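PDB 2PPG: putative isomerase from Sinorhizobium meliloti, which is of unknown specific function but belongs to the mandelate racemase/muconate lactonizing branch of the enolase superfamily, with a capping domain and a TIM-barrel-like domain. Local coordinates for residues Thr16-Pro27 with Arg41-Asp52; Val197-Arg205 with Leu230-Leu239. All blocks are in the same frame, centred on the assembly; numbering follows the deposited sequence.

Contact 1 (Thr16-Pro27 with Arg41-Asp52); sequences TLPRETPYLGKP and RKANRTVYPTFD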
# COMPACT_ATOMS: atom_id res chain seq x y z
N THR A 16 -13.50 -7.88 -49.27
CA THR A 16 -14.00 -6.51 -49.21
C THR A 16 -15.47 -6.41 -49.63
O THR A 16 -15.77 -6.55 -50.81
CB THR A 16 -13.18 -5.58 -50.12
OG1 THR A 16 -11.80 -5.63 -49.75
CG2 THR A 16 -13.68 -4.13 -50.03
N LEU A 17 -16.38 -6.16 -48.70
CA LEU A 17 -17.78 -5.99 -49.07
C LEU A 17 -18.23 -4.55 -48.93
O LEU A 17 -17.94 -3.92 -47.91
CB LEU A 17 -18.70 -6.88 -48.25
CG LEU A 17 -18.77 -8.37 -48.60
CD1 LEU A 17 -18.40 -8.63 -50.07
CD2 LEU A 17 -17.87 -9.16 -47.66
N PRO A 18 -18.96 -4.03 -49.94
CA PRO A 18 -19.46 -2.66 -49.88
C PRO A 18 -20.62 -2.53 -48.89
O PRO A 18 -21.36 -3.49 -48.67
CB PRO A 18 -19.92 -2.38 -51.31
CG PRO A 18 -20.27 -3.71 -51.86
CD PRO A 18 -19.37 -4.72 -51.18
N ARG A 19 -20.75 -1.34 -48.30
CA ARG A 19 -21.79 -1.05 -47.32
C ARG A 19 -22.80 -0.05 -47.87
O ARG A 19 -22.44 0.85 -48.63
CB ARG A 19 -21.18 -0.42 -46.08
CG ARG A 19 -20.73 -1.39 -45.02
CD ARG A 19 -20.32 -0.63 -43.78
NE ARG A 19 -20.24 -1.50 -42.62
CZ ARG A 19 -21.28 -1.94 -41.93
NH1 ARG A 19 -21.10 -2.74 -40.89
NH2 ARG A 19 -22.52 -1.59 -42.27
N GLU A 20 -24.05 -0.20 -47.46
CA GLU A 20 -25.09 0.75 -47.83
C GLU A 20 -24.90 2.01 -46.98
O GLU A 20 -24.86 3.13 -47.49
CB GLU A 20 -26.49 0.15 -47.61
CG GLU A 20 -26.55 -1.37 -47.76
CD GLU A 20 -26.11 -2.09 -46.50
OE1 GLU A 20 -25.12 -2.86 -46.57
OE2 GLU A 20 -26.72 -1.87 -45.44
N THR A 21 -24.79 1.80 -45.67
CA THR A 21 -24.46 2.87 -44.75
C THR A 21 -23.15 2.52 -44.03
O THR A 21 -23.04 1.44 -43.45
CB THR A 21 -25.58 3.09 -43.71
OG1 THR A 21 -26.85 3.02 -44.35
CG2 THR A 21 -25.43 4.44 -43.03
N PRO A 22 -22.15 3.42 -44.09
CA PRO A 22 -20.90 3.23 -43.35
C PRO A 22 -21.14 2.92 -41.87
O PRO A 22 -22.05 3.49 -41.26
CB PRO A 22 -20.19 4.58 -43.51
CG PRO A 22 -20.71 5.12 -44.80
CD PRO A 22 -22.14 4.66 -44.89
N TYR A 23 -20.33 2.01 -41.32
CA TYR A 23 -20.47 1.52 -39.94
C TYR A 23 -20.74 2.64 -38.92
O TYR A 23 -20.21 3.74 -39.05
CB TYR A 23 -19.22 0.71 -39.56
CG TYR A 23 -19.23 0.11 -38.17
CD1 TYR A 23 -19.86 -1.11 -37.92
CD2 TYR A 23 -18.60 0.75 -37.11
CE1 TYR A 23 -19.88 -1.66 -36.65
CE2 TYR A 23 -18.61 0.21 -35.83
CZ TYR A 23 -19.25 -1.00 -35.61
OH TYR A 23 -19.26 -1.54 -34.35
N LEU A 24 -21.58 2.33 -37.93
CA LEU A 24 -21.82 3.23 -36.79
C LEU A 24 -22.74 4.40 -37.14
O LEU A 24 -22.99 5.27 -36.31
CB LEU A 24 -20.49 3.72 -36.20
CG LEU A 24 -20.32 4.07 -34.72
CD1 LEU A 24 -18.99 3.53 -34.22
CD2 LEU A 24 -20.40 5.57 -34.48
N GLY A 25 -23.24 4.43 -38.37
CA GLY A 25 -24.15 5.48 -38.82
C GLY A 25 -23.58 6.40 -39.89
O GLY A 25 -22.43 6.25 -40.30
N LYS A 26 -24.40 7.35 -40.33
CA LYS A 26 -24.02 8.31 -41.36
C LYS A 26 -23.05 9.37 -40.82
O LYS A 26 -23.16 9.76 -39.66
CB LYS A 26 -25.26 8.99 -41.95
CG LYS A 26 -26.18 8.04 -42.71
CD LYS A 26 -27.36 8.78 -43.35
CE LYS A 26 -28.33 7.80 -44.03
NZ LYS A 26 -29.55 8.48 -44.56
N PRO A 27 -22.10 9.82 -41.66
CA PRO A 27 -21.14 10.84 -41.23
C PRO A 27 -21.80 12.16 -40.85
O PRO A 27 -22.83 12.53 -41.41
CB PRO A 27 -20.25 11.03 -42.46
CG PRO A 27 -21.05 10.50 -43.61
CD PRO A 27 -21.86 9.39 -43.05
N ARG A 41 -13.86 9.84 -37.47
CA ARG A 41 -15.01 10.11 -36.62
C ARG A 41 -14.63 11.03 -35.46
O ARG A 41 -13.76 10.70 -34.66
CB ARG A 41 -15.56 8.79 -36.10
CG ARG A 41 -16.98 8.85 -35.59
CD ARG A 41 -17.79 7.71 -36.18
NE ARG A 41 -18.56 8.12 -37.35
CZ ARG A 41 -19.03 7.28 -38.27
NH1 ARG A 41 -18.77 5.98 -38.18
NH2 ARG A 41 -19.74 7.73 -39.29
N LYS A 42 -15.29 12.17 -35.37
CA LYS A 42 -14.93 13.21 -34.41
C LYS A 42 -15.03 12.75 -32.95
O LYS A 42 -14.13 12.99 -32.15
CB LYS A 42 -15.80 14.46 -34.67
CG LYS A 42 -15.47 15.67 -33.79
CD LYS A 42 -14.55 16.68 -34.49
CE LYS A 42 -14.30 17.88 -33.58
NZ LYS A 42 -13.71 19.04 -34.31
N ALA A 43 -16.11 12.05 -32.61
CA ALA A 43 -16.35 11.62 -31.23
C ALA A 43 -15.19 10.83 -30.62
O ALA A 43 -14.99 10.89 -29.41
CB ALA A 43 -17.62 10.80 -31.13
N ASN A 44 -14.45 10.11 -31.45
CA ASN A 44 -13.33 9.31 -30.95
C ASN A 44 -12.06 9.43 -31.78
O ASN A 44 -11.14 8.62 -31.65
CB ASN A 44 -13.74 7.84 -30.80
CG ASN A 44 -14.15 7.20 -32.13
OD1 ASN A 44 -14.02 7.80 -33.20
ND2 ASN A 44 -14.64 5.97 -32.05
N ARG A 45 -12.00 10.45 -32.64
CA ARG A 45 -10.83 10.72 -33.47
C ARG A 45 -10.29 9.47 -34.19
O ARG A 45 -9.12 9.42 -34.59
CB ARG A 45 -9.73 11.43 -32.65
CG ARG A 45 -10.23 12.45 -31.59
CD ARG A 45 -9.40 13.74 -31.53
NE ARG A 45 -7.96 13.47 -31.60
CZ ARG A 45 -7.04 14.30 -32.11
NH1 ARG A 45 -7.40 15.47 -32.61
NH2 ARG A 45 -5.76 13.94 -32.12
N THR A 46 -11.15 8.47 -34.36
CA THR A 46 -10.76 7.18 -34.94
C THR A 46 -11.09 7.07 -36.43
O THR A 46 -12.15 7.53 -36.87
CB THR A 46 -11.44 6.04 -34.19
OG1 THR A 46 -11.16 6.17 -32.78
CG2 THR A 46 -10.92 4.69 -34.67
N VAL A 47 -10.18 6.47 -37.19
CA VAL A 47 -10.33 6.30 -38.63
C VAL A 47 -11.17 5.05 -38.97
O VAL A 47 -10.96 3.97 -38.40
CB VAL A 47 -8.92 6.21 -39.35
CG1 VAL A 47 -8.20 4.90 -39.05
CG2 VAL A 47 -9.04 6.41 -40.87
N TYR A 48 -12.11 5.23 -39.90
CA TYR A 48 -12.99 4.15 -40.38
C TYR A 48 -12.97 4.05 -41.90
O TYR A 48 -12.81 5.06 -42.59
CB TYR A 48 -14.44 4.39 -39.91
CG TYR A 48 -14.63 4.27 -38.42
CD1 TYR A 48 -14.94 3.05 -37.84
CD2 TYR A 48 -14.50 5.38 -37.59
CE1 TYR A 48 -15.11 2.93 -36.49
CE2 TYR A 48 -14.67 5.27 -36.23
CZ TYR A 48 -14.97 4.04 -35.68
OH TYR A 48 -15.14 3.91 -34.33
N PRO A 49 -13.11 2.82 -42.44
CA PRO A 49 -13.41 2.66 -43.87
C PRO A 49 -14.94 2.71 -44.12
O PRO A 49 -15.72 2.46 -43.20
CB PRO A 49 -12.86 1.27 -44.17
CG PRO A 49 -12.97 0.54 -42.90
CD PRO A 49 -12.97 1.52 -41.76
N THR A 50 -15.34 3.06 -45.33
CA THR A 50 -16.77 3.11 -45.68
C THR A 50 -17.26 1.72 -46.07
O THR A 50 -18.45 1.42 -45.98
CB THR A 50 -17.06 4.11 -46.81
OG1 THR A 50 -16.01 4.06 -47.79
CG2 THR A 50 -17.15 5.53 -46.25
N PHE A 51 -16.33 0.88 -46.48
CA PHE A 51 -16.62 -0.50 -46.88
C PHE A 51 -16.22 -1.47 -45.76
O PHE A 51 -15.45 -1.11 -44.87
CB PHE A 51 -15.78 -0.80 -48.11
CG PHE A 51 -14.33 -0.44 -47.95
CD1 PHE A 51 -13.42 -1.38 -47.51
CD2 PHE A 51 -13.89 0.86 -48.19
CE1 PHE A 51 -12.09 -1.05 -47.33
CE2 PHE A 51 -12.56 1.20 -48.03
CZ PHE A 51 -11.66 0.23 -47.60
N ASP A 52 -16.72 -2.70 -45.80
CA ASP A 52 -16.23 -3.72 -44.86
C ASP A 52 -15.13 -4.54 -45.52
O ASP A 52 -15.19 -4.83 -46.71
CB ASP A 52 -17.37 -4.64 -44.40
CG ASP A 52 -18.32 -3.95 -43.41
OD1 ASP A 52 -17.92 -2.91 -42.83
OD2 ASP A 52 -19.45 -4.45 -43.23
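R41 runs past L24 in the opposite direction, its CD 3.8 Å from L24 CD2, and carries its guanidinium into the type II turn P22-G25. Bends at chi2 and chi3 (132° and -97°) turn the group so that NH1 donates to Y23 O at 2.8 Å, with a weaker bond from NH2 to G25 O. One cation thus ties together two carbonyls of the loop, while E31 makes a long, weak ion pair with its NE. Beside it Y48 takes L24 CD1 and the ring of Y23 at oblique angles, and N44 ND2 donates to Y48 OH in the amide plane (3.1 Å). These loops belong to the capping region of the enolase superfamily fold: 16-27 leaves strand 7-17, while segment 41-52 takes in the second strand of the hairpin 38-49 and ends at the start of strand 52-61, the antiparallel partner of strand 7-17. Where those strands meet, L17 N donates to D52 O and D52 N to L17 O, each at 2.7 Å. The D52 carboxylate, nearly perpendicular to the R19 guanidinium (89°), receives NE on the syn side of OD1 in a 2.7 Å salt bridge. R19 NH2 turns instead to T21 O. Further along, P22 CG and T50 CG2 lie side by side, 3.9 Å apart.

Contact 2 (Val197-Arg205 with Leu230-Leu239); sequences VAKEMEILR and LIKAMEPHGL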
# COMPACT_ATOMS: atom_id res chain seq x y z
N VAL A 197 -26.08 10.89 -23.86
CA VAL A 197 -26.37 9.53 -23.34
C VAL A 197 -27.50 9.42 -22.29
O VAL A 197 -28.22 8.42 -22.26
CB VAL A 197 -25.10 8.80 -22.81
CG1 VAL A 197 -24.09 8.57 -23.94
CG2 VAL A 197 -24.46 9.54 -21.64
N ALA A 198 -27.65 10.44 -21.44
CA ALA A 198 -28.69 10.42 -20.41
C ALA A 198 -30.08 10.31 -21.02
O ALA A 198 -30.90 9.51 -20.56
CB ALA A 198 -28.59 11.66 -19.52
N LYS A 199 -30.33 11.10 -22.05
CA LYS A 199 -31.63 11.11 -22.70
C LYS A 199 -31.82 9.82 -23.48
O LYS A 199 -32.95 9.38 -23.69
CB LYS A 199 -31.77 12.33 -23.63
CG LYS A 199 -31.92 13.68 -22.93
CD LYS A 199 -32.09 14.81 -23.96
CE LYS A 199 -31.44 16.13 -23.53
NZ LYS A 199 -32.35 16.99 -22.74
N GLU A 200 -30.71 9.23 -23.89
CA GLU A 200 -30.71 7.98 -24.65
C GLU A 200 -31.16 6.80 -23.78
O GLU A 200 -31.95 5.94 -24.24
CB GLU A 200 -29.32 7.72 -25.25
CG GLU A 200 -29.32 6.84 -26.49
CD GLU A 200 -29.60 7.62 -27.77
OE1 GLU A 200 -29.62 8.88 -27.72
OE2 GLU A 200 -29.79 6.98 -28.82
N MSE A 201 -30.65 6.74 -22.54
CA MSE A 201 -31.06 5.73 -21.56
C MSE A 201 -32.53 5.89 -21.20
O MSE A 201 -33.31 4.95 -21.24
CB MSE A 201 -30.22 5.82 -20.29
CG MSE A 201 -28.87 5.15 -20.39
SE MSE A 201 -28.91 3.18 -20.39
CE MSE A 201 -29.97 2.80 -18.80
N GLU A 202 -32.89 7.12 -20.84
CA GLU A 202 -34.27 7.49 -20.59
C GLU A 202 -35.25 6.87 -21.60
O GLU A 202 -36.20 6.19 -21.20
CB GLU A 202 -34.37 9.02 -20.62
CG GLU A 202 -35.69 9.59 -20.12
CD GLU A 202 -35.59 11.09 -19.89
OE1 GLU A 202 -35.76 11.52 -18.73
OE2 GLU A 202 -35.32 11.82 -20.88
N ILE A 203 -35.01 7.10 -22.89
CA ILE A 203 -35.95 6.68 -23.92
C ILE A 203 -35.91 5.17 -24.13
O ILE A 203 -36.97 4.54 -24.20
CB ILE A 203 -35.81 7.48 -25.25
CG1 ILE A 203 -37.15 7.51 -25.97
CG2 ILE A 203 -34.73 6.90 -26.16
CD1 ILE A 203 -37.27 8.57 -27.03
N LEU A 204 -34.71 4.60 -24.20
CA LEU A 204 -34.56 3.15 -24.32
C LEU A 204 -35.24 2.42 -23.15
O LEU A 204 -36.00 1.48 -23.36
CB LEU A 204 -33.09 2.75 -24.45
CG LEU A 204 -32.28 3.19 -25.68
CD1 LEU A 204 -30.85 2.66 -25.61
CD2 LEU A 204 -32.89 2.81 -27.02
N ARG A 205 -34.99 2.87 -21.92
CA ARG A 205 -35.71 2.35 -20.76
C ARG A 205 -37.23 2.53 -20.89
O ARG A 205 -38.01 1.65 -20.49
CB ARG A 205 -35.21 3.01 -19.47
CG ARG A 205 -35.79 2.42 -18.16
CD ARG A 205 -35.59 0.90 -18.06
NE ARG A 205 -34.18 0.52 -17.99
CZ ARG A 205 -33.73 -0.73 -18.05
NH1 ARG A 205 -34.57 -1.75 -18.19
NH2 ARG A 205 -32.42 -0.97 -17.96
N LEU A 230 -21.09 10.99 -16.40
CA LEU A 230 -21.93 10.39 -17.43
C LEU A 230 -22.61 9.11 -16.95
O LEU A 230 -23.82 8.98 -17.08
CB LEU A 230 -21.09 10.12 -18.68
CG LEU A 230 -20.63 11.40 -19.40
CD1 LEU A 230 -19.47 11.13 -20.39
CD2 LEU A 230 -21.81 12.11 -20.10
N ILE A 231 -21.84 8.18 -16.40
CA ILE A 231 -22.40 6.98 -15.82
C ILE A 231 -23.49 7.29 -14.79
O ILE A 231 -24.61 6.80 -14.90
CB ILE A 231 -21.31 6.11 -15.18
CG1 ILE A 231 -20.35 5.62 -16.25
CG2 ILE A 231 -21.93 4.94 -14.42
CD1 ILE A 231 -19.05 5.08 -15.71
N LYS A 232 -23.15 8.13 -13.81
CA LYS A 232 -24.08 8.48 -12.74
C LYS A 232 -25.35 9.14 -13.27
O LYS A 232 -26.37 9.12 -12.60
CB LYS A 232 -23.41 9.40 -11.71
CG LYS A 232 -22.50 8.67 -10.72
CD LYS A 232 -22.33 9.47 -9.44
CE LYS A 232 -21.37 8.79 -8.46
NZ LYS A 232 -21.78 7.41 -8.08
N ALA A 233 -25.27 9.72 -14.47
CA ALA A 233 -26.43 10.35 -15.07
C ALA A 233 -27.36 9.30 -15.67
O ALA A 233 -28.57 9.51 -15.77
CB ALA A 233 -25.99 11.34 -16.14
N MSE A 234 -26.77 8.17 -16.05
CA MSE A 234 -27.48 7.08 -16.71
C MSE A 234 -28.02 6.06 -15.72
O MSE A 234 -28.95 5.32 -16.05
CB MSE A 234 -26.53 6.36 -17.68
CG MSE A 234 -26.27 7.08 -18.97
SE MSE A 234 -25.10 6.04 -20.18
CE MSE A 234 -23.41 6.28 -19.26
N GLU A 235 -27.45 6.01 -14.53
CA GLU A 235 -27.78 4.98 -13.53
C GLU A 235 -29.22 4.97 -13.01
O GLU A 235 -29.76 3.89 -12.78
CB GLU A 235 -26.77 4.99 -12.37
CG GLU A 235 -25.52 4.15 -12.64
CD GLU A 235 -24.39 4.35 -11.63
OE1 GLU A 235 -24.10 5.50 -11.26
OE2 GLU A 235 -23.76 3.36 -11.21
N PRO A 236 -29.84 6.14 -12.80
CA PRO A 236 -31.26 6.08 -12.42
C PRO A 236 -32.13 5.29 -13.41
O PRO A 236 -33.16 4.75 -13.02
CB PRO A 236 -31.68 7.56 -12.37
CG PRO A 236 -30.59 8.33 -13.04
CD PRO A 236 -29.35 7.53 -12.85
N HIS A 237 -31.70 5.22 -14.67
CA HIS A 237 -32.40 4.46 -15.70
C HIS A 237 -32.08 2.95 -15.77
O HIS A 237 -32.75 2.20 -16.47
CB HIS A 237 -32.20 5.12 -17.06
CG HIS A 237 -32.59 6.56 -17.06
ND1 HIS A 237 -33.88 6.97 -16.82
CD2 HIS A 237 -31.85 7.68 -17.22
CE1 HIS A 237 -33.93 8.29 -16.85
NE2 HIS A 237 -32.71 8.75 -17.09
N GLY A 238 -31.07 2.51 -15.03
CA GLY A 238 -30.77 1.08 -14.93
C GLY A 238 -29.68 0.63 -15.89
O GLY A 238 -29.98 0.04 -16.93
N LEU A 239 -28.43 0.91 -15.54
CA LEU A 239 -27.30 0.66 -16.44
C LEU A 239 -26.65 -0.70 -16.20
O LEU A 239 -26.17 -0.99 -15.10
CB LEU A 239 -26.27 1.82 -16.35
CG LEU A 239 -25.09 1.90 -17.34
CD1 LEU A 239 -25.49 1.95 -18.82
CD2 LEU A 239 -24.20 3.08 -16.99
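R205 reaches from helix 197-208 to the chain at H237-G238, following helix 224-234. These neighbouring helices on the outside of the TIM-barrel-like domain are joined through strand 213-217; the axes of 197-205 and 230-234 run in the same general direction, crossing at -24°. R205 satisfies two successive carbonyls: NE donates to H237 O at 2.7 Å, almost straight down the C=O direction, and NH2 to G238 O at 2.8 Å, on a lone pair in the carbonyl plane. Two successive turns of its chain, chi2 54° and chi3 64°, fold it back toward H237 and G238. NH1 is taken by the carbonyls of G209 and V212, so the guanidinium links the connection that follows its own helix to the corresponding stretch after helix 224-234. G238 has backbone angles suited to glycine, and its O also lies 3.3 Å from M201 CE. The imidazole of H237 lies flat against the first helix, with E202 CA over its centre and E202 CB making a CH-pi contact. Apolar packing fills the side nearer the barrel: the selenomethionines M201 and M234 cross at about a right angle, and F188, I214 and C216 of the strands lie beneath. At the N-terminal end of helix 197-208, M234 SE rests 3.8 Å from V197 CB.

Both contacts lie toward the surface and each includes two buried residues, yet they join different kinds of structure. Contact 1 ties irregular loops and strand ends of the N-terminal capping region, whereas contact 2 packs neighbouring helices of the barrel domain. An arginine donating to two backbone carbonyls recurs in each, though one of the two bonds in contact 1 is weak; contact 1 adds a salt bridge and a strand pairing, while contact 2 adds a selenomethionine-rich apolar layer over the barrel strands. Their settings in the assembly differ too: V47 and Y48 of contact 1 meet R114 of a second subunit, while contact 2 touches a third only through K232. Their centres are 26 Å apart and they share no elements.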